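Local atomic coordinates of putative metal resistance protein (PDB entry 6C29), a protein that primes the disulfide isomerase ScsC through its N-terminal periplasmic tandem immunoglobulin-fold domain, the part modelled here, and as a whole probably acts as a protein-disulfide reductase. Residues Val18-Asp23 against Leu125-Asn130; Gly28-Leu33 against Lys98-Asp103; Pro56-Thr61 against Gly107-Ser112; Gln62-Met67 against Asp103-Val108; Met67-Pro72 against Phe93-Lys98. One frame throughout, in Å; residues are numbered along the deposited sequence. Where two conformers were deposited one is given.

Overall arrangement
From the N terminus, strand 16-24 is the first to find a distant partner: interaction 1 sets it against strand 118-128 and closes the widest loop, which holds all the other contacts. Interaction 2 runs from the start of strand 30-38 to the loop 98-103. Its segments alternate along the chain with those of interactions 3 and 4. Those two end on the same strand, 104-114, and share Gly-107 and Val-108. Interaction 5, the innermost, pairs 67-72 with strand 90-97. Interactions 3 and 5 build one edge of each sheet; interaction 1 packs the two sheets together, and interaction 2 ties strand 30-38 to the loop that crosses between them.

Interaction 1: residues Val18-Asp23 against Leu125-Asn130; sequences VRATAD and LNLDLN
Leu-127 lies across Ala-20 and Ala-22, and its isobutyl group shows how the two strands meet. CB points at strand 18-23 but reaches none of its atoms closely. CG stands anti to the carbonyl carbon (chi1 -63°), and from there the branches part. CD1 goes to the methyl of Ala-22, 4.0 Å from its CB. CD2 takes the other direction and rests against the backbone, 3.6 Å from Ala-20 O, with Ala-20 CB a looser 4.4 Å from the same CD2.

Leucines on either side of it in sequence repeat the theme. Leu-125 uses CD2, which lies 4.4 Å from Val-18 CG2. Leu-129, just past the end of its strand, brings its own CD2 to 3.8 Å from Ala-22 CB. No direct hydrogen bond crosses the contact. The strand axes are 7.8 Å apart and run 28° from parallel, so these are faces packed against each other, with alanines on strand 18-23 facing leucines on 125-130. At the far end a water donates to Leu-129 O at 2.9 Å and, weakly, to Asp-23 OD1. Nearby, Asp-128 OD1 accepts from Asn-130 N in an Asx turn, met from above the carboxylate plane.

This is core packing of an immunoglobulin-type beta sandwich. Strand 16-24 is the outer member of one sheet, beside strand 30-38, while 118-128 borders 104-114 in the other. Val-18 also reaches Leu-109 and Leu-111 of strand 104-114, and on the opposite face of strand 16-24, Thr-21 packs on Phe-137 of helix 137-145.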
# COMPACT_ATOMS: atom_id res chain seq x y z
N VAL A 18 3.22 17.20 -2.14
CA VAL A 18 4.02 16.15 -1.51
C VAL A 18 5.21 16.73 -0.78
O VAL A 18 5.70 17.80 -1.09
CB VAL A 18 4.53 15.07 -2.52
CG1 VAL A 18 3.36 14.54 -3.41
CG2 VAL A 18 5.65 15.60 -3.37
N ARG A 19 5.64 16.03 0.25
CA ARG A 19 6.77 16.45 1.06
C ARG A 19 7.55 15.23 1.49
O ARG A 19 6.93 14.28 1.94
CB ARG A 19 6.30 17.21 2.30
CG ARG A 19 7.44 17.57 3.29
CD ARG A 19 6.90 18.43 4.45
NE ARG A 19 7.90 18.76 5.48
CZ ARG A 19 7.82 18.43 6.77
NH1 ARG A 19 6.80 17.71 7.24
NH2 ARG A 19 8.77 18.82 7.61
N ALA A 20 8.87 15.27 1.39
CA ALA A 20 9.72 14.22 1.90
C ALA A 20 10.69 14.76 2.93
O ALA A 20 11.23 15.86 2.77
CB ALA A 20 10.46 13.54 0.79
N THR A 21 10.88 13.99 3.99
CA THR A 21 11.84 14.29 5.04
C THR A 21 12.64 13.03 5.32
O THR A 21 12.18 11.93 5.00
CB THR A 21 11.16 14.75 6.31
OG1 THR A 21 10.18 13.79 6.72
CG2 THR A 21 10.51 16.12 6.09
N ALA A 22 13.83 13.17 5.86
CA ALA A 22 14.68 12.01 6.02
C ALA A 22 15.69 12.16 7.13
O ALA A 22 16.03 13.26 7.54
CB ALA A 22 15.40 11.72 4.71
N ASP A 23 16.16 11.01 7.60
CA ASP A 23 17.20 10.92 8.62
C ASP A 23 18.16 9.81 8.22
O ASP A 23 17.74 8.73 7.86
CB ASP A 23 16.56 10.63 9.97
CG ASP A 23 17.54 10.75 11.11
OD1 ASP A 23 18.68 11.20 10.88
OD2 ASP A 23 17.16 10.40 12.25
N LEU A 125 12.48 14.85 -5.70
CA LEU A 125 12.77 14.86 -4.27
C LEU A 125 14.28 15.01 -4.10
O LEU A 125 15.02 14.14 -4.47
CB LEU A 125 12.27 13.56 -3.62
CG LEU A 125 10.83 13.20 -3.95
CD1 LEU A 125 10.53 11.85 -3.29
CD2 LEU A 125 9.88 14.31 -3.48
N ASN A 126 14.71 16.12 -3.52
CA ASN A 126 16.11 16.37 -3.26
C ASN A 126 16.31 16.53 -1.77
O ASN A 126 15.76 17.44 -1.14
CB ASN A 126 16.54 17.62 -4.05
CG ASN A 126 16.30 17.46 -5.55
OD1 ASN A 126 16.75 16.49 -6.17
ND2 ASN A 126 15.56 18.39 -6.13
N LEU A 127 17.08 15.62 -1.19
CA LEU A 127 17.30 15.57 0.27
C LEU A 127 18.78 15.70 0.59
O LEU A 127 19.62 14.96 0.06
CB LEU A 127 16.76 14.26 0.84
CG LEU A 127 15.25 14.03 0.72
CD1 LEU A 127 14.91 12.55 0.80
CD2 LEU A 127 14.57 14.80 1.82
N ASP A 128 19.10 16.63 1.49
CA ASP A 128 20.47 16.82 1.97
C ASP A 128 20.61 16.13 3.32
O ASP A 128 20.16 16.65 4.33
CB ASP A 128 20.81 18.31 2.06
CG ASP A 128 22.27 18.57 2.47
OD1 ASP A 128 23.00 17.62 2.82
OD2 ASP A 128 22.69 19.76 2.46
N LEU A 129 21.22 14.96 3.32
CA LEU A 129 21.26 14.13 4.51
C LEU A 129 22.32 14.59 5.52
O LEU A 129 22.43 14.02 6.61
CB LEU A 129 21.51 12.68 4.12
CG LEU A 129 20.47 12.06 3.18
CD1 LEU A 129 20.81 10.64 2.78
CD2 LEU A 129 19.12 12.09 3.83
N ASN A 130 23.04 15.67 5.20
CA ASN A 130 23.96 16.28 6.17
C ASN A 130 23.23 17.26 7.07
O ASN A 130 23.81 17.75 8.04
CB ASN A 130 25.09 17.02 5.45
CG ASN A 130 26.19 16.09 4.98
OD1 ASN A 130 26.43 15.04 5.58
ND2 ASN A 130 26.88 16.49 3.91
O HOH W 1 20.64 12.68 8.46

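Interaction 2: residues Gly28-Leu33 against Lys98-Asp103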
# COMPACT_ATOMS: atom_id res chain seq x y z
N GLY A 28 24.55 4.51 7.97
CA GLY A 28 24.29 4.82 6.57
C GLY A 28 22.91 4.42 6.08
O GLY A 28 22.61 4.50 4.88
N ASP A 29 22.07 3.97 7.01
CA ASP A 29 20.67 3.63 6.74
C ASP A 29 19.81 4.89 6.76
O ASP A 29 19.95 5.71 7.66
CB ASP A 29 20.13 2.64 7.77
CG ASP A 29 20.84 1.29 7.73
OD1 ASP A 29 21.52 0.99 6.71
OD2 ASP A 29 20.72 0.53 8.71
N VAL A 30 18.94 5.03 5.77
CA VAL A 30 18.12 6.22 5.66
C VAL A 30 16.65 5.86 5.89
O VAL A 30 16.14 4.90 5.33
CB VAL A 30 18.27 6.91 4.27
CG1 VAL A 30 17.57 8.21 4.25
CG2 VAL A 30 19.75 7.12 3.95
N LYS A 31 15.99 6.66 6.73
CA LYS A 31 14.54 6.62 6.90
C LYS A 31 13.98 7.85 6.20
O LYS A 31 14.50 8.96 6.38
CB LYS A 31 14.17 6.62 8.38
CG LYS A 31 14.50 5.32 9.07
CD LYS A 31 14.36 5.40 10.60
CE LYS A 31 12.97 5.73 11.08
NZ LYS A 31 12.99 5.68 12.56
N ILE A 32 12.94 7.64 5.40
CA ILE A 32 12.28 8.68 4.63
C ILE A 32 10.79 8.63 4.91
O ILE A 32 10.19 7.55 4.94
CB ILE A 32 12.55 8.48 3.14
CG1 ILE A 32 14.05 8.59 2.87
CG2 ILE A 32 11.81 9.48 2.30
CD1 ILE A 32 14.45 7.75 1.73
N LEU A 33 10.17 9.79 5.11
CA LEU A 33 8.73 9.90 5.16
C LEU A 33 8.27 10.66 3.97
O LEU A 33 8.70 11.79 3.76
CB LEU A 33 8.25 10.63 6.42
CG LEU A 33 8.27 9.81 7.69
CD1 LEU A 33 7.98 10.70 8.88
CD2 LEU A 33 7.22 8.69 7.62
N LYS A 98 19.02 1.29 2.59
CA LYS A 98 20.36 0.93 3.11
C LYS A 98 21.45 1.24 2.09
O LYS A 98 21.18 1.42 0.90
CB LYS A 98 20.40 -0.53 3.54
CG LYS A 98 19.56 -0.81 4.76
CD LYS A 98 19.68 -2.25 5.18
CE LYS A 98 18.84 -2.55 6.41
NZ LYS A 98 18.87 -4.01 6.68
N SER A 99 22.67 1.40 2.59
CA SER A 99 23.84 1.60 1.74
C SER A 99 23.72 2.80 0.83
O SER A 99 24.00 2.72 -0.38
CB SER A 99 24.09 0.35 0.89
OG SER A 99 24.11 -0.81 1.69
N VAL A 100 23.32 3.93 1.40
CA VAL A 100 23.39 5.19 0.69
C VAL A 100 24.79 5.71 0.91
O VAL A 100 25.16 6.04 2.03
CB VAL A 100 22.35 6.20 1.19
CG1 VAL A 100 22.51 7.56 0.51
CG2 VAL A 100 20.95 5.65 0.98
N ASP A 101 25.60 5.74 -0.15
CA ASP A 101 27.00 6.14 0.01
C ASP A 101 27.18 7.66 -0.01
O ASP A 101 28.26 8.19 0.27
CB ASP A 101 27.89 5.47 -1.04
CG ASP A 101 27.45 5.74 -2.45
OD1 ASP A 101 27.03 6.88 -2.75
OD2 ASP A 101 27.54 4.78 -3.25
N SER A 102 26.10 8.38 -0.27
CA SER A 102 26.15 9.81 -0.51
C SER A 102 25.47 10.56 0.61
O SER A 102 24.64 10.01 1.34
CB SER A 102 25.43 10.12 -1.83
OG SER A 102 25.46 11.52 -2.10
N ASP A 103 25.81 11.83 0.75
CA ASP A 103 25.17 12.68 1.75
C ASP A 103 23.93 13.31 1.11
O ASP A 103 23.18 14.01 1.77
CB ASP A 103 26.13 13.76 2.25
CG ASP A 103 27.33 13.18 3.03
OD1 ASP A 103 27.15 12.17 3.74
OD2 ASP A 103 28.44 13.74 2.93
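Val-30 and Val-100 meet methyl to methyl, CG2 to CG2 at 3.5 Å, with the two side chains crossing at about a right angle. In both, CG2 is the branch anti to the carbonyl carbon, and Val-30 CG2 also comes within 3.9 Å of Val-100 CB. Next to this apolar touch, Asp-29 and Lys-98 lie side by side and point the same way. Asp-29 OD1 rests on the aliphatic stem of the lysine, 3.3 Å from Lys-98 CG and 3.7 Å from Lys-98 CB. The charges themselves do not meet: Asp-29 OD2 and Lys-98 NZ are 5.3 Å apart, near enough perhaps for a modest attraction but not a salt bridge.

Gly-28, at a positive phi of 94°, turns its carbonyl toward the other segment, with O 3.6 Å from Val-100 N and no hydrogen bond between them. The contact sits at one end of the beta sandwich: 28-33 leads into strand 30-38 of one sheet, and 98-103 is the loop that carries the chain from strand 90-97 over to strand 104-114 of the other.

Hydrogen bonds just beyond set the positions. Val-30 pairs with Leu-97, so the valine is fixed right beside the start of the crossing loop. Farther along that loop, Lys-24 NZ bonds to Ser-102 O, and Ser-102 OG accepts from Asn-104 N where the next strand begins. Val-30 also packs on Lys-24 of strand 16-24, and its CG1 lies beside Leu-105 CD2.

Interaction 3: residues Pro56-Thr61 against Gly107-Ser112; sequences PEINWT and GVLTLS
Trp-60 and Gly-107 meet in the tight part of this contact, on the sheet face that also carries Ile-58 and Leu-109. Gly-107 has no side chain, and the indole packs close against its backbone, with Trp-60 CE3 3.5 Å from Gly-107 CA. The ring is covered from within its own strand: Ile-58 CG2 sits 3.5 Å above the plane, over its centre. Beside it, Ile-58 CG1 packs on Leu-109 CD1 at 3.7 Å, and the same CD1 lies 3.4 Å from Glu-57 O.

The other face, with Glu-57, Asn-59, Val-108 and Thr-110, is wet. One water accepts from Asn-59 ND2 and donates to Val-108 O and to Thr-110 OG1. Asn-59 ND2 also bonds Glu-57 OE2 at 3.3 Å, from well above the carboxylate plane. Thr-110 OG1 has a further partner in Asp-122.

Between the faces runs the antiparallel ladder. Asn-59 and Val-108 exchange two bonds, Asn-59 N to Val-108 O at 2.9 Å and Val-108 N to Asn-59 O at 2.8 Å, and Glu-57 pairs likewise with Thr-110. Strand 57-60 is the outermost strand of a three-stranded antiparallel sheet in the immunoglobulin-type sandwich, with Ile-58 and Leu-109 facing strand 30-38 of the other sheet.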
# COMPACT_ATOMS: atom_id res chain seq x y z
N PRO A 56 1.98 4.23 -6.77
CA PRO A 56 3.06 5.24 -6.73
C PRO A 56 4.41 4.58 -6.54
O PRO A 56 4.51 3.51 -5.94
CB PRO A 56 2.71 6.11 -5.53
CG PRO A 56 1.80 5.27 -4.69
CD PRO A 56 1.06 4.35 -5.62
N GLU A 57 5.46 5.22 -7.05
CA GLU A 57 6.81 4.68 -6.88
C GLU A 57 7.84 5.80 -6.94
O GLU A 57 7.55 6.86 -7.47
CB GLU A 57 7.10 3.63 -7.95
CG GLU A 57 7.23 4.17 -9.35
CD GLU A 57 7.58 3.09 -10.35
OE1 GLU A 57 7.40 1.89 -10.02
OE2 GLU A 57 8.11 3.42 -11.43
N ILE A 58 9.03 5.53 -6.40
CA ILE A 58 10.15 6.45 -6.48
C ILE A 58 11.31 5.75 -7.15
O ILE A 58 11.65 4.61 -6.80
CB ILE A 58 10.62 6.96 -5.09
CG1 ILE A 58 9.53 7.79 -4.42
CG2 ILE A 58 11.87 7.82 -5.25
CD1 ILE A 58 9.83 8.12 -2.96
N ASN A 59 11.93 6.46 -8.08
CA ASN A 59 13.18 6.02 -8.68
C ASN A 59 14.29 6.96 -8.22
O ASN A 59 14.26 8.16 -8.51
CB ASN A 59 13.03 5.97 -10.19
CG ASN A 59 12.04 4.87 -10.62
OD1 ASN A 59 12.39 3.69 -10.66
ND2 ASN A 59 10.80 5.26 -10.94
N TRP A 60 15.23 6.41 -7.47
CA TRP A 60 16.35 7.18 -6.93
C TRP A 60 17.48 7.21 -7.94
O TRP A 60 17.73 6.22 -8.63
CB TRP A 60 16.85 6.56 -5.62
CG TRP A 60 15.80 6.42 -4.57
CD1 TRP A 60 15.16 5.28 -4.22
CD2 TRP A 60 15.25 7.46 -3.74
NE1 TRP A 60 14.25 5.53 -3.23
CE2 TRP A 60 14.29 6.86 -2.91
CE3 TRP A 60 15.49 8.83 -3.62
CZ2 TRP A 60 13.57 7.58 -1.97
CZ3 TRP A 60 14.76 9.55 -2.68
CH2 TRP A 60 13.81 8.92 -1.87
N THR A 61 18.13 8.36 -8.03
CA THR A 61 19.33 8.53 -8.85
C THR A 61 20.50 7.72 -8.29
O THR A 61 21.27 7.13 -9.03
CB THR A 61 19.72 10.00 -8.92
OG1 THR A 61 18.67 10.75 -9.54
CG2 THR A 61 21.03 10.18 -9.71
N GLY A 107 15.68 11.74 -5.88
CA GLY A 107 14.81 10.76 -6.50
C GLY A 107 13.67 11.44 -7.25
O GLY A 107 13.44 12.63 -7.12
N VAL A 108 12.99 10.66 -8.07
CA VAL A 108 11.79 11.12 -8.74
C VAL A 108 10.63 10.24 -8.33
O VAL A 108 10.64 9.02 -8.55
CB VAL A 108 11.95 11.09 -10.25
CG1 VAL A 108 10.63 11.48 -10.92
CG2 VAL A 108 13.09 12.03 -10.67
N LEU A 109 9.65 10.84 -7.67
CA LEU A 109 8.41 10.19 -7.32
C LEU A 109 7.45 10.31 -8.50
O LEU A 109 7.12 11.43 -8.89
CB LEU A 109 7.77 10.85 -6.10
CG LEU A 109 6.31 10.52 -5.80
CD1 LEU A 109 6.16 9.09 -5.34
CD2 LEU A 109 5.76 11.51 -4.76
N THR A 110 6.99 9.18 -9.05
CA THR A 110 5.90 9.19 -10.01
C THR A 110 4.64 8.93 -9.21
O THR A 110 4.36 7.79 -8.78
CB THR A 110 6.08 8.17 -11.10
OG1 THR A 110 7.31 8.45 -11.81
CG2 THR A 110 4.86 8.20 -12.07
N LEU A 111 3.91 10.00 -8.92
CA LEU A 111 2.71 9.92 -8.12
C LEU A 111 1.51 9.70 -9.00
O LEU A 111 1.27 10.44 -9.95
CB LEU A 111 2.49 11.20 -7.31
CG LEU A 111 1.24 11.18 -6.42
CD1 LEU A 111 1.40 10.21 -5.29
CD2 LEU A 111 1.04 12.60 -5.88
N SER A 112 0.77 8.64 -8.72
CA SER A 112 -0.49 8.41 -9.37
C SER A 112 -1.63 8.97 -8.55
O SER A 112 -1.69 8.77 -7.31
CB SER A 112 -0.69 6.93 -9.57
OG SER A 112 -0.44 6.32 -8.32
O HOH W 2 7.50 5.44 -12.79
O HOH W 3 9.82 7.86 -10.89

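Interaction 4: residues Gln62-Met67 against Asp103-Val108; sequences QSVSDM and DNLNGV
The carboxamide of Gln-62 carries Asn-104 O over one face, 3.4 Å from Gln-62 CD, and meets Asn-106 OD1 at its NE2 edge. Because the Asn-104 carbonyl stands above the plane, Gln-62 NE2 makes no proper hydrogen bond to it. In its own plane NE2 donates instead to Asn-106 OD1, at 2.8 Å and on a lone pair of that oxygen. The two amide planes are 37° apart.

In the beta sandwich this is where strand 57-60 has ended but strand 104-114 still runs on, and the glutamine prolongs the pairing with its side chain. Thr-61 N bonds to Asn-106 O. One residue later, Gln-62 OE1 takes the N-H of Asn-106 in a nearly straight bond of 2.8 Å (174° at the hydrogen), donated from out of the carbonyl plane. So one amide grips both the main chain and the side chain of Asn-106. The bend at chi2 (72°) brings Gln-62 CD in over the strand. Gln-62 OE1 and Asn-106 O, both acceptors, lie 3.0 Å apart without bonding.

The side chain of Asn-106 has a second partner: its ND2 donates to Asn-126 OD1 on strand 118-128, the next strand of the same sheet. Beyond Gln-62 the chain leaves the strand, and Val-64 is the next residue to touch it. Leu-105 turns inward, its CD1 3.6 Å from Gln-62 OE1 and 4.4 Å from Val-64 CG1.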
# COMPACT_ATOMS: atom_id res chain seq x y z
N GLN A 62 20.67 7.77 -6.97
CA GLN A 62 21.73 7.05 -6.29
C GLN A 62 21.45 5.56 -6.34
O GLN A 62 20.30 5.14 -6.38
CB GLN A 62 21.84 7.48 -4.83
CG GLN A 62 22.40 8.89 -4.56
CD GLN A 62 21.45 10.02 -4.94
OE1 GLN A 62 20.24 9.84 -4.97
NE2 GLN A 62 22.01 11.20 -5.22
N SER A 63 22.50 4.74 -6.30
CA SER A 63 22.29 3.33 -6.09
C SER A 63 21.95 3.15 -4.63
O SER A 63 22.65 3.66 -3.75
CB SER A 63 23.51 2.51 -6.50
OG SER A 63 23.76 2.69 -7.88
N VAL A 64 20.85 2.47 -4.39
CA VAL A 64 20.41 2.16 -3.05
C VAL A 64 20.23 0.66 -3.08
O VAL A 64 20.14 0.09 -4.17
CB VAL A 64 19.09 2.89 -2.65
CG1 VAL A 64 19.27 4.39 -2.78
CG2 VAL A 64 17.92 2.42 -3.50
N SER A 65 20.15 0.03 -1.93
CA SER A 65 20.09 -1.41 -1.93
C SER A 65 18.72 -1.89 -1.46
O SER A 65 17.75 -1.79 -2.21
CB SER A 65 21.22 -1.98 -1.05
OG SER A 65 21.09 -1.55 0.29
N ASP A 66 18.64 -2.41 -0.25
CA ASP A 66 17.37 -2.92 0.25
C ASP A 66 16.33 -1.84 0.54
O ASP A 66 16.08 -1.54 1.71
CB ASP A 66 17.61 -3.74 1.51
CG ASP A 66 18.58 -4.89 1.29
OD1 ASP A 66 19.80 -4.67 1.44
OD2 ASP A 66 18.13 -6.00 0.95
N MSE A 67 15.71 -1.25 -0.49
CA MSE A 67 14.62 -0.30 -0.25
C MSE A 67 13.41 -1.07 0.26
O MSE A 67 13.03 -2.09 -0.31
CB MSE A 67 14.20 0.50 -1.50
CG MSE A 67 12.74 1.08 -1.38
SE MSE A 67 12.32 2.83 -2.21
CE MSE A 67 11.55 2.21 -3.89
N ASP A 103 25.81 11.83 0.75
CA ASP A 103 25.17 12.68 1.75
C ASP A 103 23.93 13.31 1.11
O ASP A 103 23.18 14.01 1.77
CB ASP A 103 26.13 13.76 2.25
CG ASP A 103 27.33 13.18 3.03
OD1 ASP A 103 27.15 12.17 3.74
OD2 ASP A 103 28.44 13.74 2.93
N ASN A 104 23.75 13.07 -0.18
CA ASN A 104 22.60 13.56 -0.91
C ASN A 104 21.76 12.41 -1.45
O ASN A 104 22.28 11.38 -1.90
CB ASN A 104 23.07 14.46 -2.04
CG ASN A 104 23.79 15.68 -1.52
OD1 ASN A 104 23.18 16.66 -1.10
ND2 ASN A 104 25.12 15.61 -1.52
N LEU A 105 20.46 12.60 -1.39
CA LEU A 105 19.55 11.63 -1.93
C LEU A 105 18.61 12.36 -2.85
O LEU A 105 17.94 13.31 -2.45
CB LEU A 105 18.84 10.91 -0.79
CG LEU A 105 18.00 9.70 -1.15
CD1 LEU A 105 18.79 8.64 -1.87
CD2 LEU A 105 17.44 9.15 0.13
N ASN A 106 18.61 11.94 -4.11
CA ASN A 106 17.80 12.54 -5.14
C ASN A 106 16.97 11.47 -5.75
O ASN A 106 17.48 10.40 -6.06
CB ASN A 106 18.66 13.21 -6.20
CG ASN A 106 19.69 14.12 -5.61
OD1 ASN A 106 20.85 13.75 -5.41
ND2 ASN A 106 19.25 15.31 -5.25
N GLY A 107 15.68 11.74 -5.88
CA GLY A 107 14.81 10.76 -6.50
C GLY A 107 13.67 11.44 -7.25
O GLY A 107 13.44 12.63 -7.12
N VAL A 108 12.99 10.66 -8.07
CA VAL A 108 11.79 11.12 -8.74
C VAL A 108 10.63 10.24 -8.33
O VAL A 108 10.64 9.02 -8.55
CB VAL A 108 11.95 11.09 -10.25
CG1 VAL A 108 10.63 11.48 -10.92
CG2 VAL A 108 13.09 12.03 -10.67

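Interaction 5: residues Met67-Pro72 against Phe93-Lys98; sequences MIWHWP and FPIELK
Trp-69 touches both Ile-95 and Phe-93, each at a different part of its indole. Strand 68-69, the outermost of the four-stranded sheet in the beta sandwich, pairs antiparallel with 90-97: Ile-68 and Glu-96 are a hydrogen-bonded pair, Trp-69 and Ile-95 the non-hydrogen-bonded one beside it.

Trp-69 and Ile-95 lie side by side and point the same way. Ile-95 CD1 makes a CH-pi contact over the six-membered ring, 4.1 Å from its centroid, while Trp-71 CZ2 covers the opposite indole face. Phe-93 crosses obliquely, its plane 48° from that of the Trp-69 five-membered ring, with Trp-69 CZ2 over the Phe-93 face and 3.6 Å from Phe-93 CG. Trp-71 touches Phe-93 as well, CE3 to CE1 at 3.7 Å, completing an aromatic cluster. Pro-72 CD packs on Phe-93 CD1 at 3.6 Å, about a right angle between the side chains. At the other end, the selenium of selenomethionine Met-67 lies 3.9 Å from Ile-95 CG2.

On the sheet face away from Trp-69, His-70 reaches toward Glu-96. Ile-68 CG2 rests over the imidazole, and Pro-94 O accepts from His-70 N. With ring and carboxylate nearly coplanar, His-70 NE2 donates to the anti lone pair of Glu-96 OE2 at 2.8 Å.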
# COMPACT_ATOMS: atom_id res chain seq x y z
N MSE A 67 15.71 -1.25 -0.49
CA MSE A 67 14.62 -0.30 -0.25
C MSE A 67 13.41 -1.07 0.26
O MSE A 67 13.03 -2.09 -0.31
CB MSE A 67 14.20 0.50 -1.50
CG MSE A 67 12.74 1.08 -1.38
SE MSE A 67 12.32 2.83 -2.21
CE MSE A 67 11.55 2.21 -3.89
N ILE A 68 12.85 -0.59 1.36
CA ILE A 68 11.58 -1.07 1.90
C ILE A 68 10.59 0.08 1.85
O ILE A 68 10.82 1.14 2.41
CB ILE A 68 11.69 -1.57 3.36
CG1 ILE A 68 12.71 -2.70 3.48
CG2 ILE A 68 10.33 -2.04 3.85
CD1 ILE A 68 13.13 -2.99 4.92
N TRP A 69 9.48 -0.14 1.14
CA TRP A 69 8.37 0.82 1.08
C TRP A 69 7.24 0.23 1.91
O TRP A 69 6.69 -0.84 1.60
CB TRP A 69 7.92 1.04 -0.36
CG TRP A 69 6.83 2.03 -0.59
CD1 TRP A 69 5.55 1.96 -0.10
CD2 TRP A 69 6.89 3.20 -1.40
NE1 TRP A 69 4.82 3.03 -0.56
CE2 TRP A 69 5.62 3.82 -1.34
CE3 TRP A 69 7.90 3.81 -2.15
CZ2 TRP A 69 5.32 4.99 -2.03
CZ3 TRP A 69 7.61 4.97 -2.82
CH2 TRP A 69 6.33 5.56 -2.75
N HIS A 70 6.93 0.89 3.01
CA HIS A 70 5.90 0.39 3.90
C HIS A 70 4.58 0.99 3.45
O HIS A 70 4.45 2.19 3.24
CB HIS A 70 6.17 0.78 5.36
CG HIS A 70 7.45 0.27 5.91
ND1 HIS A 70 7.59 -0.99 6.45
CD2 HIS A 70 8.66 0.87 6.04
CE1 HIS A 70 8.83 -1.15 6.87
NE2 HIS A 70 9.50 -0.04 6.63
N TRP A 71 3.59 0.13 3.26
CA TRP A 71 2.31 0.58 2.76
C TRP A 71 1.30 0.69 3.88
O TRP A 71 0.94 -0.31 4.49
CB TRP A 71 1.78 -0.38 1.70
CG TRP A 71 2.60 -0.42 0.46
CD1 TRP A 71 3.62 -1.26 0.18
CD2 TRP A 71 2.45 0.43 -0.69
NE1 TRP A 71 4.14 -0.99 -1.07
CE2 TRP A 71 3.44 0.05 -1.62
CE3 TRP A 71 1.60 1.49 -1.01
CZ2 TRP A 71 3.58 0.70 -2.86
CZ3 TRP A 71 1.73 2.11 -2.24
CH2 TRP A 71 2.72 1.74 -3.13
N PRO A 72 0.80 1.89 4.16
CA PRO A 72 -0.26 2.02 5.14
C PRO A 72 -1.47 1.21 4.73
O PRO A 72 -1.70 0.96 3.52
CB PRO A 72 -0.55 3.52 5.16
CG PRO A 72 0.78 4.13 4.73
CD PRO A 72 1.26 3.20 3.67
N PHE A 93 3.86 7.62 3.53
CA PHE A 93 4.60 6.41 3.27
C PHE A 93 5.94 6.42 4.00
O PHE A 93 6.79 7.24 3.68
CB PHE A 93 4.83 6.23 1.76
CG PHE A 93 3.58 6.16 0.95
CD1 PHE A 93 2.78 5.04 0.98
CD2 PHE A 93 3.18 7.22 0.13
CE1 PHE A 93 1.63 4.97 0.25
CE2 PHE A 93 2.02 7.14 -0.61
CZ PHE A 93 1.24 6.01 -0.56
N PRO A 94 6.13 5.54 4.99
CA PRO A 94 7.48 5.32 5.53
C PRO A 94 8.30 4.44 4.61
O PRO A 94 7.81 3.40 4.17
CB PRO A 94 7.23 4.63 6.87
CG PRO A 94 5.73 4.38 6.96
CD PRO A 94 5.15 4.64 5.61
N ILE A 95 9.52 4.86 4.33
CA ILE A 95 10.44 4.21 3.43
C ILE A 95 11.78 4.05 4.16
O ILE A 95 12.14 4.90 4.98
CB ILE A 95 10.60 5.02 2.15
CG1 ILE A 95 9.25 5.13 1.44
CG2 ILE A 95 11.62 4.39 1.24
CD1 ILE A 95 9.18 6.26 0.46
N GLU A 96 12.46 2.94 3.91
CA GLU A 96 13.79 2.72 4.46
C GLU A 96 14.72 2.31 3.34
O GLU A 96 14.35 1.52 2.48
CB GLU A 96 13.75 1.65 5.56
CG GLU A 96 13.02 2.10 6.82
CD GLU A 96 12.93 1.02 7.90
OE1 GLU A 96 13.87 0.90 8.71
OE2 GLU A 96 11.90 0.29 7.95
N LEU A 97 15.94 2.85 3.39
CA LEU A 97 16.99 2.59 2.40
C LEU A 97 18.27 2.23 3.15
O LEU A 97 18.52 2.75 4.24
CB LEU A 97 17.32 3.79 1.50
CG LEU A 97 16.23 4.49 0.72
CD1 LEU A 97 16.87 5.63 -0.03
CD2 LEU A 97 15.55 3.56 -0.25
N LYS A 98 19.02 1.29 2.59
CA LYS A 98 20.36 0.93 3.11
C LYS A 98 21.45 1.24 2.09
O LYS A 98 21.18 1.42 0.90
CB LYS A 98 20.40 -0.53 3.54
CG LYS A 98 19.56 -0.81 4.76
CD LYS A 98 19.68 -2.25 5.18
CE LYS A 98 18.84 -2.55 6.41
NZ LYS A 98 18.87 -4.01 6.68